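PDB 3KXR: magnesium transporter, putative from Shewanella oneidensis MR-1, which probably carries magnesium or related cations across the membrane, the crystallised piece being its CBS-domain pair with part of the preceding MgtE N domain. Local coordinates for residues D61-V66 with I83-N88; L67-T72 with P117-L122; A74-F79 with Y107-H112; N88-I93 with L101-R106. All coordinates share one frame; numbering follows the deposited sequence.

Interaction 1 of 4, residues D61-V66 with I83-N88; sequences DHQMLV and IELDCN
Two loops of the first CBS domain meet where Leu65 of residues 61-66 lays its methyl groups against Ile83, Leu85 and Asn88 of residues 83-88; one loop leads into strand 66-68, the other joins helix 73-82 to strand 90-94. CD1 of Leu65 lies 3.9 Å from CG2 of Ile83 and 4.0 Å from CD2 of Leu85, sliding past both side chains in the opposite direction. The other methyl, CD2, turns to the amide of Asn88 and stands 3.1 Å from its OD1, the two side chains crossing at about a right angle. This places an apolar methyl beside a carbonyl oxygen, while ND2 of the same amide bonds to Glu149 and so ties the loop to the second CBS domain. With CG anti to the backbone N (chi1 -152°), Leu85 leans toward residues 61-66; CD2 of Leu85 lies 4.0 Å from CA of Met64, a selenomethionine. Residues 83-88 connect helix 73-82 to strand 90-94 in the beta-alpha-beta unit of the CBS domain, and here they pack on the chain entering strand 66-68, the parallel neighbour of 90-94. OE1 of Gln63 is 4.2 Å from CD1 of Leu85, but its hydrogen bond goes to the backbone N of Leu9 of the second subunit. Asp61 forms an Asx turn: the backbone N of Gln63 donates to OD1 of Asp61 over 3.0 Å, meeting that oxygen from above the carboxylate plane. Arg162 of strand 159-164 packs against both Met64 and Leu85.

Interaction 2 of 4, residues L67-T72 with P117-L122; sequences LSDKAT and PLISLL
The carbonyl oxygen of Ala71 accepts two bonds, one from the backbone N of Leu118 at 3.0 Å and one from a water at 2.7 Å. The N-H of Leu118 points almost straight at it, with 175° at the hydrogen. The same water also donates to the backbone O of Asp69 and accepts from the backbone N of Ile119 at 2.9 Å, so it joins the type I turn from Ser68 to Ala71 to the start of the 3-10 segment 118-120. Beside these polar bonds Leu118 supplies the apolar part of the contact. CG of Leu118, anti to the carbonyl carbon (chi1 -66°), packs on the backbone carbonyl carbon of Thr72, the residue at the N-cap of helix 73-82; CD1 of Leu118 rests 3.5 Å from CB of Ala71 and 3.7 Å from CD1 of Leu67. An alanine in place of Leu118 would probably open a gap and leave CB of Ala71 and CD1 of Leu67 without their apolar partner, although the backbone bond could remain. Further out, CD1 of Ile119 reaches CB of Asp69 at 3.9 Å, and Asp69 OD1 is held by the salt bridge to NZ of Lys70. Tyr24 of the second subunit packs on Leu67 and Ala71. The segment 117-122, at the junction of the two CBS domains, is thus fastened to the first by one backbone bond and a bridging water, which depend little on side-chain identity, whereas the leucine fit beside them depends on shape.

Interaction 3 of 4, residues A74-F79 with Y107-H112; sequences AQAQRF and YDIFKH
One face of the Phe110 ring carries the side chain of Gln77, whose amide is stacked on it with the two planes only 8° apart. CG of Gln77 makes the CH-pi contact, 3.8 Å from the ring centroid and displaced toward the rim, with CE1 of Phe110 its nearest ring atom. Chi2 of 179° extends the chain to CD, and NE2 at its end donates a 3.0 Å hydrogen bond to the backbone O of Ile109. The acceptor lies in the plane of the amide, and the N-H points nearly straight at it (169°), so stack and bond together fix the rotation of the group. CD1 of Ile109 sits 3.9 Å from CB of Ala76, a buried residue. An alanine at Gln77 removes CG and the amide, and would probably leave the Ile109 carbonyl without this donor and the face of Phe110 without its stacked partner. Nearby, Lys111 N and His112 ND1 reach the Asp108 carbonyl oxygen from opposite faces of its plane. Arg78 turns from this contact to Glu20 of the second subunit. The arrangement joins helix 73-82 to the end of helix 106-109, the two helices that lie together beside the sheet in a CBS domain.

Interaction 4 of 4, residues N88-I93 with L101-R106; sequences NDNLFI and LGTVRR
The beta hairpin of the first CBS domain pairs Leu91 with Val104 and Phe92 with Thr103, strand 90-93 running antiparallel to strand 101-105. Leu91 and Val104 form a hydrogen-bonded pair, each backbone N donating to the other's O, at 2.9 Å from Leu91 N and 2.8 Å from Val104 N. Next to it, Ile93 N donates to Gly102 O, while Leu101 N donates to Ile93 O. Leu101 and Gly102 therefore both face Ile93, a classic beta bulge. Leu91, Ile93 and Val104 share one face of the sheet: CD2 of Leu91 lies 4.0 Å from CG2 of Val104, the side chains pointing the same way, and Ile93 brings CG2 to CD1 of Leu101. Phe79 and Phe80 of helix 73-82 pack on Leu91 there. The other face holds Asn90, Phe92, Thr103 and Arg105. OG1 of Thr103, anti to the carbonyl carbon (chi1 -62°), meets the Phe92 ring at its edge, in plane, 3.4 Å from CD1, and bonds to the hydroxyl of Tyr100; CG2 of Thr103 rests 3.5 Å from CB of Asn90. Phe92 also packs on Pro151 and Leu159 of the second CBS domain. Asn90 and Arg105 run side by side, OD1 of Asn90 3.4 Å from CG of Arg105; Glu147 accepts a hydrogen bond from ND2 of Asn90 and forms a salt bridge with NH1 of Arg105. Where helix 106-109 begins, Arg106 N donates to Asp89 O over 2.9 Å. One face toward the domain's own helices and the other toward the partner domain is the arrangement of paired CBS domains.

All four contacts belong to the first CBS domain or its junction with the second. Interactions 1 and 4 share Asn88 and lie about 10 Å apart, centre to centre, in series along the chain; interactions 3 and 4 are nested within the loop that interaction 2 closes. Backbone hydrogen bonds join Leu65, just before strand 66-68, and Leu67 within it to Phe92 of neighbouring strand 90-94, tying interactions 1 and 2 to the hairpin of interaction 4. Helix 73-82, in interaction 3, packs on that sheet through Leu91. Interactions 1 and 2, about 18 Å apart between centres, touch the second subunit, as does interaction 3, so one compact domain also contributes to the assembly.

Interaction 1 of 4, residues D61-V66 with I83-N88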
# COMPACT_ATOMS: atom_id res chain seq x y z
N ASP A 61 12.06 -17.04 1.10
CA ASP A 61 11.03 -16.55 0.22
C ASP A 61 9.69 -16.94 0.82
O ASP A 61 9.47 -18.09 1.12
CB ASP A 61 11.24 -17.19 -1.15
CG ASP A 61 10.26 -16.71 -2.17
OD1 ASP A 61 9.40 -15.87 -1.84
OD2 ASP A 61 10.36 -17.20 -3.30
N HIS A 62 8.81 -15.98 1.01
CA HIS A 62 7.51 -16.24 1.62
C HIS A 62 6.56 -16.91 0.64
O HIS A 62 5.58 -17.50 1.06
CB HIS A 62 6.86 -14.95 2.13
CG HIS A 62 7.55 -14.32 3.31
ND1 HIS A 62 7.70 -14.95 4.53
CD2 HIS A 62 8.10 -13.08 3.46
CE1 HIS A 62 8.31 -14.14 5.38
NE2 HIS A 62 8.57 -13.00 4.75
N GLN A 63 6.86 -16.79 -0.65
CA GLN A 63 6.09 -17.42 -1.74
C GLN A 63 6.19 -18.92 -1.74
O GLN A 63 7.26 -19.48 -1.98
CB GLN A 63 6.58 -16.93 -3.12
CG GLN A 63 5.72 -15.87 -3.67
CD GLN A 63 6.33 -15.07 -4.78
OE1 GLN A 63 6.00 -15.28 -5.95
NE2 GLN A 63 7.18 -14.10 -4.43
N MSE A 64 5.09 -19.59 -1.51
CA MSE A 64 5.12 -21.02 -1.43
C MSE A 64 3.74 -21.62 -1.49
O MSE A 64 2.75 -20.97 -1.26
CB MSE A 64 5.78 -21.43 -0.11
CG MSE A 64 5.03 -20.92 1.09
SE MSE A 64 5.86 -21.41 2.79
CE MSE A 64 4.99 -20.08 4.00
N LEU A 65 3.70 -22.90 -1.78
CA LEU A 65 2.47 -23.66 -1.66
C LEU A 65 2.35 -24.20 -0.20
O LEU A 65 3.12 -25.03 0.25
CB LEU A 65 2.47 -24.76 -2.73
CG LEU A 65 1.77 -24.47 -4.09
CD1 LEU A 65 2.02 -23.11 -4.66
CD2 LEU A 65 2.09 -25.57 -5.08
N VAL A 66 1.38 -23.68 0.55
CA VAL A 66 1.11 -24.14 1.91
C VAL A 66 -0.42 -24.31 2.13
O VAL A 66 -1.22 -23.53 1.62
CB VAL A 66 1.72 -23.15 2.95
CG1 VAL A 66 1.32 -21.72 2.60
CG2 VAL A 66 1.31 -23.52 4.35
N ILE A 83 -1.30 -22.61 -10.05
CA ILE A 83 -0.23 -21.68 -9.72
C ILE A 83 1.02 -22.12 -10.42
O ILE A 83 1.33 -23.30 -10.43
CB ILE A 83 0.10 -21.70 -8.21
CG1 ILE A 83 -0.94 -20.92 -7.43
CG2 ILE A 83 1.39 -21.07 -7.95
CD1 ILE A 83 -1.47 -19.65 -8.15
N GLU A 84 1.72 -21.16 -11.01
CA GLU A 84 3.01 -21.40 -11.59
C GLU A 84 4.02 -20.76 -10.65
O GLU A 84 3.90 -19.61 -10.30
CB GLU A 84 3.07 -20.78 -12.97
CG GLU A 84 3.80 -21.64 -13.99
CD GLU A 84 3.74 -21.01 -15.35
OE1 GLU A 84 3.12 -19.92 -15.49
OE2 GLU A 84 4.31 -21.61 -16.29
N LEU A 85 4.98 -21.54 -10.18
CA LEU A 85 5.95 -21.05 -9.24
C LEU A 85 7.31 -21.67 -9.52
O LEU A 85 7.41 -22.86 -9.82
CB LEU A 85 5.50 -21.46 -7.87
CG LEU A 85 5.91 -20.58 -6.74
CD1 LEU A 85 5.20 -19.27 -6.93
CD2 LEU A 85 5.48 -21.29 -5.44
N ASP A 86 8.34 -20.85 -9.44
CA ASP A 86 9.70 -21.32 -9.66
C ASP A 86 10.09 -22.41 -8.65
O ASP A 86 9.79 -22.31 -7.45
CB ASP A 86 10.66 -20.13 -9.55
CG ASP A 86 12.04 -20.44 -10.05
OD1 ASP A 86 12.18 -21.12 -11.08
OD2 ASP A 86 13.01 -19.99 -9.42
N CYS A 87 10.75 -23.45 -9.14
CA CYS A 87 11.31 -24.49 -8.28
C CYS A 87 10.32 -25.03 -7.32
O CYS A 87 10.57 -25.04 -6.12
CB CYS A 87 12.46 -23.96 -7.46
SG CYS A 87 13.92 -23.91 -8.36
N ASN A 88 9.20 -25.49 -7.84
CA ASN A 88 8.15 -25.89 -6.98
C ASN A 88 7.67 -27.24 -7.38
O ASN A 88 7.19 -27.41 -8.49
CB ASN A 88 7.00 -24.92 -7.08
CG ASN A 88 5.82 -25.34 -6.25
OD1 ASN A 88 4.70 -25.39 -6.76
ND2 ASN A 88 6.05 -25.66 -4.95

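Interaction 2 of 4, residues L67-T72 with P117-L122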
# COMPACT_ATOMS: atom_id res chain seq x y z
N LEU A 67 -0.82 -25.35 2.86
CA LEU A 67 -2.22 -25.56 3.23
C LEU A 67 -2.28 -26.02 4.70
O LEU A 67 -1.31 -26.58 5.24
CB LEU A 67 -2.85 -26.62 2.31
CG LEU A 67 -3.13 -26.28 0.83
CD1 LEU A 67 -3.56 -27.49 0.06
CD2 LEU A 67 -4.20 -25.19 0.75
N SER A 68 -3.41 -25.79 5.34
CA SER A 68 -3.57 -26.20 6.73
C SER A 68 -3.85 -27.70 6.79
O SER A 68 -4.08 -28.36 5.78
CB SER A 68 -4.72 -25.47 7.42
OG SER A 68 -5.98 -25.96 6.94
N ASP A 69 -3.90 -28.23 8.00
CA ASP A 69 -4.06 -29.64 8.15
C ASP A 69 -5.50 -30.06 7.97
O ASP A 69 -5.82 -31.22 8.19
CB ASP A 69 -3.52 -30.10 9.50
CG ASP A 69 -4.24 -29.47 10.67
OD1 ASP A 69 -5.31 -28.84 10.49
OD2 ASP A 69 -3.71 -29.63 11.80
N LYS A 70 -6.36 -29.12 7.56
CA LYS A 70 -7.73 -29.47 7.18
C LYS A 70 -7.84 -29.73 5.66
O LYS A 70 -8.88 -30.15 5.20
CB LYS A 70 -8.73 -28.38 7.61
CG LYS A 70 -8.75 -28.02 9.13
CD LYS A 70 -8.74 -29.25 10.09
CE LYS A 70 -8.78 -28.90 11.63
NZ LYS A 70 -7.46 -29.13 12.35
N ALA A 71 -6.79 -29.49 4.88
CA ALA A 71 -6.89 -29.65 3.43
C ALA A 71 -6.86 -31.13 2.96
O ALA A 71 -6.26 -32.00 3.64
CB ALA A 71 -5.76 -28.89 2.75
N THR A 72 -7.45 -31.39 1.80
CA THR A 72 -7.43 -32.70 1.18
C THR A 72 -6.58 -32.71 -0.09
O THR A 72 -6.20 -31.66 -0.59
CB THR A 72 -8.85 -33.17 0.76
OG1 THR A 72 -9.33 -32.35 -0.34
CG2 THR A 72 -9.81 -33.10 1.94
N PRO A 117 -7.21 -36.71 3.45
CA PRO A 117 -6.55 -35.60 4.10
C PRO A 117 -5.03 -35.60 3.88
O PRO A 117 -4.36 -36.64 3.93
CB PRO A 117 -6.88 -35.80 5.57
CG PRO A 117 -8.05 -36.76 5.57
CD PRO A 117 -7.81 -37.64 4.42
N LEU A 118 -4.50 -34.42 3.60
CA LEU A 118 -3.09 -34.28 3.36
C LEU A 118 -2.31 -34.67 4.60
O LEU A 118 -1.21 -35.23 4.50
CB LEU A 118 -2.79 -32.84 2.99
CG LEU A 118 -3.41 -32.45 1.66
CD1 LEU A 118 -3.20 -30.96 1.43
CD2 LEU A 118 -2.79 -33.36 0.57
N ILE A 119 -2.87 -34.41 5.78
CA ILE A 119 -2.14 -34.73 6.98
C ILE A 119 -1.84 -36.24 7.06
O ILE A 119 -0.91 -36.66 7.74
CB ILE A 119 -2.83 -34.17 8.25
CG1 ILE A 119 -1.89 -34.33 9.45
CG2 ILE A 119 -4.14 -34.86 8.51
CD1 ILE A 119 -2.30 -33.56 10.77
N SER A 120 -2.59 -37.06 6.34
CA SER A 120 -2.32 -38.50 6.32
C SER A 120 -1.31 -38.94 5.25
O SER A 120 -0.99 -40.11 5.17
CB SER A 120 -3.63 -39.30 6.11
OG SER A 120 -4.18 -39.10 4.81
N LEU A 121 -0.80 -38.01 4.45
CA LEU A 121 0.08 -38.38 3.36
C LEU A 121 1.41 -37.63 3.42
O LEU A 121 2.02 -37.38 2.39
CB LEU A 121 -0.61 -38.05 2.05
CG LEU A 121 -1.99 -38.70 1.85
CD1 LEU A 121 -2.65 -37.98 0.69
CD2 LEU A 121 -1.89 -40.21 1.61
N LEU A 122 1.89 -37.29 4.61
CA LEU A 122 3.10 -36.48 4.72
C LEU A 122 4.27 -37.34 4.29
O LEU A 122 4.33 -38.52 4.63
CB LEU A 122 3.32 -35.99 6.15
CG LEU A 122 2.19 -35.15 6.72
CD1 LEU A 122 2.51 -34.76 8.14
CD2 LEU A 122 1.93 -33.94 5.84
O HOH W 1 -5.26 -32.74 6.08

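Interaction 3 of 4, residues A74-F79 with Y107-H112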
# COMPACT_ATOMS: atom_id res chain seq x y z
N ALA A 74 -7.61 -33.02 -2.92
CA ALA A 74 -8.31 -32.21 -3.92
C ALA A 74 -7.77 -30.80 -3.93
O ALA A 74 -7.49 -30.25 -4.99
CB ALA A 74 -9.82 -32.20 -3.69
N GLN A 75 -7.58 -30.21 -2.76
CA GLN A 75 -7.01 -28.86 -2.69
C GLN A 75 -5.58 -28.82 -3.18
O GLN A 75 -5.19 -27.90 -3.87
CB GLN A 75 -7.04 -28.31 -1.27
CG GLN A 75 -8.41 -27.82 -0.81
CD GLN A 75 -9.37 -28.97 -0.61
OE1 GLN A 75 -9.13 -29.85 0.22
NE2 GLN A 75 -10.44 -28.99 -1.40
N ALA A 76 -4.79 -29.83 -2.83
CA ALA A 76 -3.39 -29.84 -3.19
C ALA A 76 -3.29 -29.95 -4.71
O ALA A 76 -2.54 -29.23 -5.34
CB ALA A 76 -2.64 -30.96 -2.51
N GLN A 77 -4.06 -30.85 -5.30
CA GLN A 77 -4.02 -31.00 -6.77
C GLN A 77 -4.35 -29.70 -7.47
O GLN A 77 -3.69 -29.32 -8.45
CB GLN A 77 -4.98 -32.11 -7.26
CG GLN A 77 -4.40 -33.50 -7.00
CD GLN A 77 -5.29 -34.63 -7.42
OE1 GLN A 77 -6.32 -34.42 -8.04
NE2 GLN A 77 -4.89 -35.85 -7.10
N ARG A 78 -5.35 -29.01 -6.96
CA ARG A 78 -5.77 -27.78 -7.58
C ARG A 78 -4.70 -26.68 -7.40
O ARG A 78 -4.51 -25.83 -8.27
CB ARG A 78 -7.12 -27.39 -7.01
CG ARG A 78 -7.57 -26.05 -7.44
CD ARG A 78 -9.02 -25.82 -7.12
NE ARG A 78 -9.45 -24.53 -7.66
CZ ARG A 78 -10.45 -23.81 -7.17
NH1 ARG A 78 -11.12 -24.24 -6.11
NH2 ARG A 78 -10.79 -22.66 -7.73
N PHE A 79 -3.98 -26.71 -6.29
CA PHE A 79 -2.94 -25.71 -6.04
C PHE A 79 -1.81 -25.85 -7.05
O PHE A 79 -1.28 -24.87 -7.59
CB PHE A 79 -2.38 -25.88 -4.62
CG PHE A 79 -2.11 -24.59 -3.88
CD1 PHE A 79 -1.86 -23.40 -4.56
CD2 PHE A 79 -2.05 -24.58 -2.49
CE1 PHE A 79 -1.59 -22.23 -3.86
CE2 PHE A 79 -1.78 -23.42 -1.78
CZ PHE A 79 -1.55 -22.24 -2.44
N TYR A 107 4.26 -35.42 -7.15
CA TYR A 107 4.16 -36.71 -7.80
C TYR A 107 3.30 -37.69 -6.99
O TYR A 107 2.50 -38.42 -7.56
CB TYR A 107 5.53 -37.30 -8.05
CG TYR A 107 5.47 -38.65 -8.73
CD1 TYR A 107 5.50 -38.74 -10.12
CD2 TYR A 107 5.36 -39.83 -7.99
CE1 TYR A 107 5.43 -39.97 -10.74
CE2 TYR A 107 5.30 -41.06 -8.61
CZ TYR A 107 5.34 -41.12 -9.99
OH TYR A 107 5.28 -42.33 -10.64
N ASP A 108 3.46 -37.69 -5.68
CA ASP A 108 2.66 -38.58 -4.84
C ASP A 108 1.24 -38.10 -4.77
O ASP A 108 0.35 -38.93 -4.84
CB ASP A 108 3.21 -38.71 -3.40
CG ASP A 108 4.68 -39.13 -3.36
OD1 ASP A 108 5.12 -39.93 -4.23
OD2 ASP A 108 5.39 -38.63 -2.45
N ILE A 109 0.98 -36.81 -4.64
CA ILE A 109 -0.39 -36.42 -4.42
C ILE A 109 -1.28 -36.57 -5.65
O ILE A 109 -2.50 -36.58 -5.51
CB ILE A 109 -0.62 -35.02 -3.82
CG1 ILE A 109 -0.38 -33.95 -4.83
CG2 ILE A 109 0.11 -34.80 -2.47
CD1 ILE A 109 -1.67 -33.42 -5.32
N PHE A 110 -0.70 -36.69 -6.84
CA PHE A 110 -1.51 -37.04 -8.01
C PHE A 110 -1.79 -38.52 -8.11
O PHE A 110 -2.45 -38.94 -9.04
CB PHE A 110 -0.94 -36.46 -9.31
CG PHE A 110 -1.32 -35.01 -9.49
CD1 PHE A 110 -2.56 -34.66 -10.02
CD2 PHE A 110 -0.48 -33.99 -9.05
CE1 PHE A 110 -2.93 -33.31 -10.15
CE2 PHE A 110 -0.85 -32.64 -9.18
CZ PHE A 110 -2.06 -32.30 -9.72
N LYS A 111 -1.33 -39.30 -7.14
CA LYS A 111 -1.67 -40.73 -7.08
C LYS A 111 -2.67 -41.08 -6.01
O LYS A 111 -3.04 -42.23 -5.91
CB LYS A 111 -0.41 -41.59 -6.87
CG LYS A 111 0.59 -41.49 -8.02
CD LYS A 111 1.70 -42.53 -7.97
CE LYS A 111 2.11 -42.93 -9.39
NZ LYS A 111 3.30 -43.81 -9.40
N HIS A 112 -3.11 -40.13 -5.20
CA HIS A 112 -4.06 -40.45 -4.14
C HIS A 112 -5.46 -39.99 -4.50
O HIS A 112 -5.68 -39.35 -5.52
CB HIS A 112 -3.58 -39.85 -2.82
CG HIS A 112 -2.47 -40.63 -2.20
ND1 HIS A 112 -1.14 -40.33 -2.40
CD2 HIS A 112 -2.49 -41.73 -1.41
CE1 HIS A 112 -0.39 -41.19 -1.75
NE2 HIS A 112 -1.18 -42.06 -1.14

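Interaction 4 of 4, residues N88-I93 with L101-R106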
# COMPACT_ATOMS: atom_id res chain seq x y z
N ASN A 88 9.20 -25.49 -7.84
CA ASN A 88 8.15 -25.89 -6.98
C ASN A 88 7.67 -27.24 -7.38
O ASN A 88 7.19 -27.41 -8.49
CB ASN A 88 7.00 -24.92 -7.08
CG ASN A 88 5.82 -25.34 -6.25
OD1 ASN A 88 4.70 -25.39 -6.76
ND2 ASN A 88 6.05 -25.66 -4.95
N ASP A 89 7.82 -28.21 -6.50
CA ASP A 89 7.06 -29.43 -6.66
C ASP A 89 6.66 -30.08 -5.34
O ASP A 89 6.38 -31.27 -5.31
CB ASP A 89 7.81 -30.40 -7.56
CG ASP A 89 8.94 -31.05 -6.84
OD1 ASP A 89 9.29 -30.57 -5.72
OD2 ASP A 89 9.45 -32.05 -7.39
N ASN A 90 6.62 -29.28 -4.28
CA ASN A 90 6.20 -29.73 -2.97
C ASN A 90 5.23 -28.73 -2.40
O ASN A 90 5.19 -27.58 -2.80
CB ASN A 90 7.40 -29.90 -2.04
CG ASN A 90 8.21 -31.10 -2.36
OD1 ASN A 90 7.71 -32.03 -2.99
ND2 ASN A 90 9.45 -31.12 -1.95
N LEU A 91 4.48 -29.19 -1.42
CA LEU A 91 3.51 -28.33 -0.76
C LEU A 91 3.58 -28.60 0.75
O LEU A 91 3.75 -29.75 1.18
CB LEU A 91 2.15 -28.60 -1.37
CG LEU A 91 0.89 -27.88 -0.95
CD1 LEU A 91 -0.11 -27.91 -2.11
CD2 LEU A 91 0.37 -28.61 0.25
N PHE A 92 3.52 -27.54 1.54
CA PHE A 92 3.79 -27.64 2.95
C PHE A 92 2.52 -27.59 3.76
O PHE A 92 1.63 -26.81 3.44
CB PHE A 92 4.75 -26.52 3.35
CG PHE A 92 5.99 -26.51 2.52
CD1 PHE A 92 6.72 -27.68 2.34
CD2 PHE A 92 6.39 -25.37 1.85
CE1 PHE A 92 7.86 -27.68 1.54
CE2 PHE A 92 7.54 -25.38 1.04
CZ PHE A 92 8.26 -26.54 0.89
N ILE A 93 2.43 -28.43 4.79
CA ILE A 93 1.24 -28.51 5.62
C ILE A 93 1.54 -27.96 6.97
O ILE A 93 2.55 -28.33 7.59
CB ILE A 93 0.76 -29.97 5.80
CG1 ILE A 93 0.55 -30.61 4.44
CG2 ILE A 93 -0.54 -30.04 6.61
CD1 ILE A 93 -0.42 -29.90 3.54
N LEU A 101 4.14 -29.05 9.87
CA LEU A 101 3.96 -30.48 10.12
C LEU A 101 4.71 -31.40 9.13
O LEU A 101 5.11 -32.48 9.48
CB LEU A 101 2.46 -30.80 10.01
CG LEU A 101 1.47 -30.05 10.90
CD1 LEU A 101 0.09 -30.57 10.66
CD2 LEU A 101 1.86 -30.21 12.40
N GLY A 102 4.83 -31.01 7.86
CA GLY A 102 5.42 -31.87 6.83
C GLY A 102 5.20 -31.37 5.41
O GLY A 102 4.64 -30.31 5.19
N THR A 103 5.63 -32.18 4.46
CA THR A 103 5.64 -31.84 3.06
C THR A 103 4.92 -32.93 2.29
O THR A 103 5.12 -34.11 2.56
CB THR A 103 7.11 -31.80 2.57
OG1 THR A 103 7.80 -30.78 3.29
CG2 THR A 103 7.26 -31.57 1.06
N VAL A 104 4.06 -32.55 1.34
CA VAL A 104 3.54 -33.54 0.39
C VAL A 104 4.12 -33.25 -0.98
O VAL A 104 4.23 -32.10 -1.34
CB VAL A 104 1.98 -33.58 0.36
CG1 VAL A 104 1.40 -33.68 1.78
CG2 VAL A 104 1.41 -32.38 -0.35
N ARG A 105 4.48 -34.27 -1.74
CA ARG A 105 5.05 -34.06 -3.08
C ARG A 105 4.06 -34.13 -4.20
O ARG A 105 3.19 -34.98 -4.22
CB ARG A 105 6.05 -35.14 -3.42
CG ARG A 105 7.15 -35.30 -2.45
CD ARG A 105 8.07 -36.35 -3.03
NE ARG A 105 9.06 -36.70 -2.04
CZ ARG A 105 10.14 -35.97 -1.73
NH1 ARG A 105 10.39 -34.82 -2.37
NH2 ARG A 105 10.99 -36.41 -0.78
N ARG A 106 4.25 -33.28 -5.19
CA ARG A 106 3.37 -33.31 -6.34
C ARG A 106 3.17 -34.72 -6.88
O ARG A 106 2.04 -35.16 -7.11
CB ARG A 106 3.90 -32.43 -7.46
CG ARG A 106 3.10 -32.65 -8.69
CD ARG A 106 3.05 -31.51 -9.61
NE ARG A 106 4.37 -31.02 -9.87
CZ ARG A 106 4.64 -29.74 -10.07
NH1 ARG A 106 3.67 -28.81 -10.09
NH2 ARG A 106 5.89 -29.39 -10.28